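2-c-methyl-d-erythritol 4-phosphate cytidylyltransferase (Streptococcus pneumoniae, PDB 2VSH) transfers the cytidylyl group of CTP to D-ribitol 5-phosphate, making the CDP-activated ribitol used for teichoic acid precursors. Local coordinates at residues 1-6 against 106-111; 129-134 against 171-176. All blocks are in the same frame, centred on the assembly; numbering follows the deposited sequence.

Interaction 1: 1-6 against 106-111; sequences HMIYAG and EDIVVT
Strands 3-6 and 108-111 run side by side in parallel, with Ile-3 level with Ile-108 and Gly-6 level with Thr-111. Four backbone hydrogen bonds pass back and forth between them; the shortest, from Val-110 N to Tyr-4 O (2.7 Å), lies nearly along the C=O axis. Ahead of the strands a side chain continues the ladder: Asp-107 has CG anti to its carbonyl carbon (chi1 -66°), which brings OD1 to Met-2 N at 2.8 Å, an almost straight bond that meets the carboxylate from above its plane. The other oxygen, OD2, accepts the backbone N-H of Thr-104, so both carboxylate oxygens are engaged. A water bound to Tyr-4 OH at 2.6 Å makes a weak further contact with OD2. The Tyr-4 ring itself rises beside its own backbone N (chi1 -61°), with Ile-108 O near its plane at the edge and Ile-97 and Tyr-100 of helix 86-100 packed against it. On the same face Val-109 swings CG2 anti to its backbone N, and this methyl lies 3.7 Å from Gly-6 N, over a residue that has no side chain. The other face is aliphatic: Ile-3 CG2 meets Val-110 CG2 at 4.0 Å, the two branches side by side, covered by Ile-128 of helix 121-133. At the exposed end His-1 crosses Ile-108 obliquely, its CE1 3.8 Å from CD1. Central parallel strands covered by helices on both faces are characteristic of the Rossmann-like GT-A nucleotidyltransferase fold, and strand 3-9 itself carries Leu-8 and Ala-9, which together with Gly-10 and Gly-11 probably bind CTP.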
loop_
_atom_site.group_PDB
_atom_site.type_symbol
_atom_site.label_atom_id
_atom_site.label_comp_id
_atom_site.label_asym_id
_atom_site.label_seq_id
_atom_site.Cartn_x
_atom_site.Cartn_y
_atom_site.Cartn_z
ATOM N N HIS A 1 -32.404 -12.301 13.763
ATOM C CA HIS A 1 -32.144 -11.015 13.048
ATOM C C HIS A 1 -31.739 -11.294 11.607
ATOM O O HIS A 1 -31.415 -12.434 11.246
ATOM C CB HIS A 1 -31.057 -10.206 13.760
ATOM C CG HIS A 1 -29.765 -10.943 13.923
ATOM N ND1 HIS A 1 -28.706 -10.798 13.047
ATOM C CD2 HIS A 1 -29.360 -11.835 14.856
ATOM C CE1 HIS A 1 -27.706 -11.572 13.436
ATOM N NE2 HIS A 1 -28.078 -12.211 14.531
ATOM N N MET A 2 -31.774 -10.258 10.779
ATOM C CA MET A 2 -31.367 -10.401 9.383
ATOM C C MET A 2 -29.905 -10.035 9.168
ATOM O O MET A 2 -29.356 -9.207 9.892
ATOM C CB MET A 2 -32.241 -9.534 8.482
ATOM C CG MET A 2 -33.731 -9.812 8.548
ATOM S SD MET A 2 -34.149 -11.411 7.825
ATOM C CE MET A 2 -35.747 -11.006 7.153
ATOM N N ILE A 3 -29.289 -10.647 8.157
ATOM C CA ILE A 3 -27.962 -10.270 7.708
ATOM C C ILE A 3 -28.053 -9.972 6.213
ATOM O O ILE A 3 -28.536 -10.799 5.430
ATOM C CB ILE A 3 -26.908 -11.383 7.943
ATOM C CG1 ILE A 3 -26.836 -11.776 9.417
ATOM C CG2 ILE A 3 -25.547 -10.921 7.457
ATOM C CD1 ILE A 3 -26.169 -13.131 9.666
ATOM N N TYR A 4 -27.612 -8.780 5.833
ATOM C CA TYR A 4 -27.624 -8.348 4.441
ATOM C C TYR A 4 -26.202 -8.153 3.946
ATOM O O TYR A 4 -25.289 -7.876 4.737
ATOM C CB TYR A 4 -28.408 -7.035 4.310
ATOM C CG TYR A 4 -29.865 -7.176 4.740
ATOM C CD1 TYR A 4 -30.263 -6.890 6.049
ATOM C CD2 TYR A 4 -30.821 -7.635 3.851
ATOM C CE1 TYR A 4 -31.618 -7.033 6.450
ATOM C CE2 TYR A 4 -32.149 -7.787 4.232
ATOM C CZ TYR A 4 -32.542 -7.483 5.530
ATOM O OH TYR A 4 -33.855 -7.648 5.892
ATOM N N ALA A 5 -26.001 -8.315 2.641
ATOM C CA ALA A 5 -24.770 -7.850 2.026
ATOM C C ALA A 5 -25.051 -6.469 1.457
ATOM O O ALA A 5 -26.125 -6.235 0.871
ATOM C CB ALA A 5 -24.284 -8.800 0.934
ATOM N N GLY A 6 -24.092 -5.560 1.661
ATOM C CA GLY A 6 -24.138 -4.191 1.126
ATOM C C GLY A 6 -22.966 -3.965 0.188
ATOM O O GLY A 6 -21.857 -3.633 0.624
ATOM N N GLU A 106 -30.988 -5.234 15.693
ATOM C CA GLU A 106 -30.023 -6.318 15.589
ATOM C C GLU A 106 -29.676 -6.688 14.147
ATOM O O GLU A 106 -28.707 -7.410 13.918
ATOM C CB GLU A 106 -30.444 -7.551 16.412
ATOM C CG GLU A 106 -30.338 -7.360 17.953
ATOM C CD GLU A 106 -28.967 -6.809 18.405
ATOM O OE1 GLU A 106 -27.914 -7.361 18.009
ATOM O OE2 GLU A 106 -28.941 -5.808 19.158
ATOM N N ASP A 107 -30.429 -6.161 13.182
ATOM C CA ASP A 107 -30.152 -6.425 11.762
ATOM C C ASP A 107 -28.778 -5.894 11.352
ATOM O O ASP A 107 -28.421 -4.777 11.697
ATOM C CB ASP A 107 -31.231 -5.822 10.856
ATOM C CG ASP A 107 -32.586 -6.468 11.043
ATOM O OD1 ASP A 107 -32.649 -7.650 11.447
ATOM O OD2 ASP A 107 -33.604 -5.784 10.815
ATOM N N ILE A 108 -28.021 -6.712 10.620
ATOM C CA ILE A 108 -26.622 -6.435 10.302
ATOM C C ILE A 108 -26.417 -6.262 8.782
ATOM O O ILE A 108 -27.123 -6.882 7.987
ATOM C CB ILE A 108 -25.737 -7.586 10.857
ATOM C CG1 ILE A 108 -25.513 -7.416 12.361
ATOM C CG2 ILE A 108 -24.389 -7.664 10.140
ATOM C CD1 ILE A 108 -25.172 -8.731 13.059
ATOM N N VAL A 109 -25.484 -5.394 8.381
ATOM C CA VAL A 109 -25.076 -5.299 6.987
ATOM C C VAL A 109 -23.588 -5.611 6.869
ATOM O O VAL A 109 -22.771 -5.062 7.613
ATOM C CB VAL A 109 -25.439 -3.928 6.304
ATOM C CG1 VAL A 109 -24.701 -2.734 6.946
ATOM C CG2 VAL A 109 -25.164 -3.968 4.796
ATOM N N VAL A 110 -23.260 -6.526 5.966
ATOM C CA VAL A 110 -21.873 -6.806 5.595
ATOM C C VAL A 110 -21.548 -5.957 4.364
ATOM O O VAL A 110 -21.922 -6.317 3.245
ATOM C CB VAL A 110 -21.641 -8.333 5.314
ATOM C CG1 VAL A 110 -20.171 -8.617 4.940
ATOM C CG2 VAL A 110 -22.022 -9.193 6.524
ATOM N N THR A 111 -20.873 -4.818 4.574
ATOM C CA THR A 111 -20.512 -3.911 3.488
ATOM C C THR A 111 -19.189 -4.309 2.836
ATOM O O THR A 111 -18.260 -4.745 3.516
ATOM C CB THR A 111 -20.452 -2.403 3.920
ATOM O OG1 THR A 111 -19.312 -2.173 4.762
ATOM C CG2 THR A 111 -21.742 -1.972 4.634
HETATM O O HOH W 1 -34.684 -5.841 7.579
#

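Interaction 2: 129-134 against 171-176; sequences QLAQNH and PQTFRC
Arg-175, the last residue of strand 171-175, reaches across to the C-terminal end of the helix containing 129-133. From CB the chain sets out with CG anti to the carbonyl carbon (chi1 -74°), and it stays extended from CG to NE, carrying the guanidinium away from its own strand. NE forms a salt bridge with Glu-106 OE1, outside the two segments. CZ lies 3.3 Å from Ala-131 O, which the guanidinium meets obliquely. NH1 gives the better bond, to His-134 O at 2.8 Å with an angle of 160° at the hydrogen; the acceptor lies at the edge of the guanidinium, near its plane, and the donor is in the carbonyl plane. NH2 approaches Ala-131 O at 2.6 Å, but the bond is bent to 126° and weak. Deeper in, the contact turns apolar. Ala-131 CB points at the strand and touches Thr-173 CG2 at 3.7 Å, a methyl set anti to the backbone N, while Thr-173 OG1 bonds Asn-127 one helical turn earlier. His-134 ND1 is hydrogen-bonded to Asp-207, also outside the segments. Ala-131 O lies in the last helical turn and His-134 O just after it, so the negative end of the helix dipole probably favours the cation, and the carboxylate of Glu-106 would balance its charge. The guanidinium thus ties helix end to strand end by polar bonds.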
loop_
_atom_site.group_PDB
_atom_site.type_symbol
_atom_site.label_atom_id
_atom_site.label_comp_id
_atom_site.label_asym_id
_atom_site.label_seq_id
_atom_site.Cartn_x
_atom_site.Cartn_y
_atom_site.Cartn_z
ATOM N N GLN A 129 -19.715 -13.514 12.264
ATOM C CA GLN A 129 -19.522 -14.071 13.597
ATOM C C GLN A 129 -18.998 -13.021 14.590
ATOM O O GLN A 129 -19.533 -12.886 15.691
ATOM C CB GLN A 129 -18.574 -15.271 13.542
ATOM C CG GLN A 129 -18.327 -15.918 14.904
ATOM C CD GLN A 129 -17.160 -16.896 14.891
ATOM O OE1 GLN A 129 -16.327 -16.876 13.978
ATOM N NE2 GLN A 129 -17.096 -17.756 15.899
ATOM N N LEU A 130 -17.952 -12.299 14.191
ATOM C CA LEU A 130 -17.407 -11.177 14.974
ATOM C C LEU A 130 -18.443 -10.069 15.272
ATOM O O LEU A 130 -18.468 -9.520 16.384
ATOM C CB LEU A 130 -16.168 -10.615 14.274
ATOM C CG LEU A 130 -14.718 -10.963 14.659
ATOM C CD1 LEU A 130 -14.553 -12.034 15.739
ATOM C CD2 LEU A 130 -13.879 -11.280 13.450
ATOM N N ALA A 131 -19.327 -9.768 14.316
ATOM C CA ALA A 131 -20.375 -8.747 14.533
ATOM C C ALA A 131 -21.326 -9.068 15.705
ATOM O O ALA A 131 -21.958 -8.167 16.266
ATOM C CB ALA A 131 -21.162 -8.483 13.244
ATOM N N GLN A 132 -21.405 -10.343 16.089
ATOM C CA GLN A 132 -22.293 -10.763 17.176
ATOM C C GLN A 132 -21.851 -10.200 18.524
ATOM O O GLN A 132 -22.686 -9.810 19.329
ATOM C CB GLN A 132 -22.409 -12.292 17.252
ATOM C CG GLN A 132 -22.956 -12.923 15.970
ATOM C CD GLN A 132 -22.960 -14.453 16.006
ATOM O OE1 GLN A 132 -22.925 -15.077 17.078
ATOM N NE2 GLN A 132 -23.012 -15.063 14.822
ATOM N N ASN A 133 -20.544 -10.132 18.762
ATOM C CA ASN A 133 -20.062 -9.643 20.053
ATOM C C ASN A 133 -19.313 -8.313 20.011
ATOM O O ASN A 133 -18.706 -7.906 21.002
ATOM C CB ASN A 133 -19.243 -10.731 20.773
ATOM C CG ASN A 133 -18.827 -11.850 19.837
ATOM O OD1 ASN A 133 -18.343 -11.598 18.721
ATOM N ND2 ASN A 133 -19.039 -13.092 20.264
ATOM N N HIS A 134 -19.364 -7.624 18.877
ATOM C CA HIS A 134 -18.703 -6.327 18.783
ATOM C C HIS A 134 -19.595 -5.289 18.118
ATOM O O HIS A 134 -20.655 -5.626 17.591
ATOM C CB HIS A 134 -17.346 -6.470 18.099
ATOM C CG HIS A 134 -16.469 -7.510 18.731
ATOM N ND1 HIS A 134 -15.832 -7.316 19.940
ATOM C CD2 HIS A 134 -16.155 -8.768 18.343
ATOM C CE1 HIS A 134 -15.140 -8.400 20.254
ATOM N NE2 HIS A 134 -15.314 -9.293 19.297
ATOM N N PRO A 171 -14.729 -6.892 3.798
ATOM C CA PRO A 171 -15.877 -6.256 4.486
ATOM C C PRO A 171 -15.646 -5.348 5.701
ATOM O O PRO A 171 -14.628 -5.421 6.392
ATOM C CB PRO A 171 -16.766 -7.451 4.883
ATOM C CG PRO A 171 -16.428 -8.518 3.940
ATOM C CD PRO A 171 -14.919 -8.351 3.707
ATOM N N GLN A 172 -16.627 -4.478 5.912
ATOM C CA GLN A 172 -16.817 -3.746 7.142
ATOM C C GLN A 172 -18.263 -4.007 7.545
ATOM O O GLN A 172 -19.194 -3.768 6.764
ATOM C CB GLN A 172 -16.548 -2.256 6.932
ATOM C CG GLN A 172 -15.144 -1.975 6.439
ATOM C CD GLN A 172 -14.809 -0.492 6.289
ATOM O OE1 GLN A 172 -13.691 -0.080 6.579
ATOM N NE2 GLN A 172 -15.766 0.304 5.823
ATOM N N THR A 173 -18.444 -4.519 8.759
ATOM C CA THR A 173 -19.712 -5.120 9.168
ATOM C C THR A 173 -20.228 -4.506 10.472
ATOM O O THR A 173 -19.471 -4.278 11.414
ATOM C CB THR A 173 -19.551 -6.664 9.299
ATOM O OG1 THR A 173 -19.121 -7.184 8.034
ATOM C CG2 THR A 173 -20.859 -7.349 9.718
ATOM N N PHE A 174 -21.529 -4.228 10.510
ATOM C CA PHE A 174 -22.122 -3.534 11.639
ATOM C C PHE A 174 -23.651 -3.566 11.579
ATOM O O PHE A 174 -24.230 -3.850 10.538
ATOM C CB PHE A 174 -21.592 -2.074 11.705
ATOM C CG PHE A 174 -21.486 -1.395 10.365
ATOM C CD1 PHE A 174 -22.626 -0.995 9.677
ATOM C CD2 PHE A 174 -20.243 -1.151 9.791
ATOM C CE1 PHE A 174 -22.519 -0.380 8.427
ATOM C CE2 PHE A 174 -20.135 -0.534 8.555
ATOM C CZ PHE A 174 -21.277 -0.152 7.871
ATOM N N ARG A 175 -24.295 -3.256 12.700
ATOM C CA ARG A 175 -25.757 -3.157 12.749
ATOM C C ARG A 175 -26.177 -1.940 11.952
ATOM O O ARG A 175 -25.566 -0.873 12.066
ATOM C CB ARG A 175 -26.244 -3.079 14.197
ATOM C CG ARG A 175 -26.146 -4.416 14.932
ATOM C CD ARG A 175 -26.022 -4.284 16.447
ATOM N NE ARG A 175 -25.578 -5.576 16.969
ATOM C CZ ARG A 175 -24.307 -5.962 17.108
ATOM N NH1 ARG A 175 -23.296 -5.156 16.811
ATOM N NH2 ARG A 175 -24.045 -7.176 17.553
ATOM N N CYS A 176 -27.176 -2.123 11.092
ATOM C CA CYS A 176 -27.679 -1.056 10.223
ATOM C C CYS A 176 -28.091 0.175 11.023
ATOM O O CYS A 176 -27.712 1.277 10.664
ATOM C CB CYS A 176 -28.889 -1.553 9.433
ATOM S SG CYS A 176 -28.548 -2.915 8.286
#

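Both interactions belong to the same mixed sheet, in which strands 108-113 and 165-175 are antiparallel neighbours. Interaction 1 pairs two strands within the sheet and is mostly buried; its chemistry is a regular backbone ladder with aliphatic packing. Interaction 2 joins the sheet to helix 121-133, which follows strand 108-113 in the chain; it is smaller and partly exposed, and rests on one arginine and a pair of methyls. They meet directly, since Thr-111 OG1 probably bonds Gln-172 O and Val-109 N probably bonds Phe-174 O. Helix 121-133 serves both, its Ala-131 also touching Ile-108.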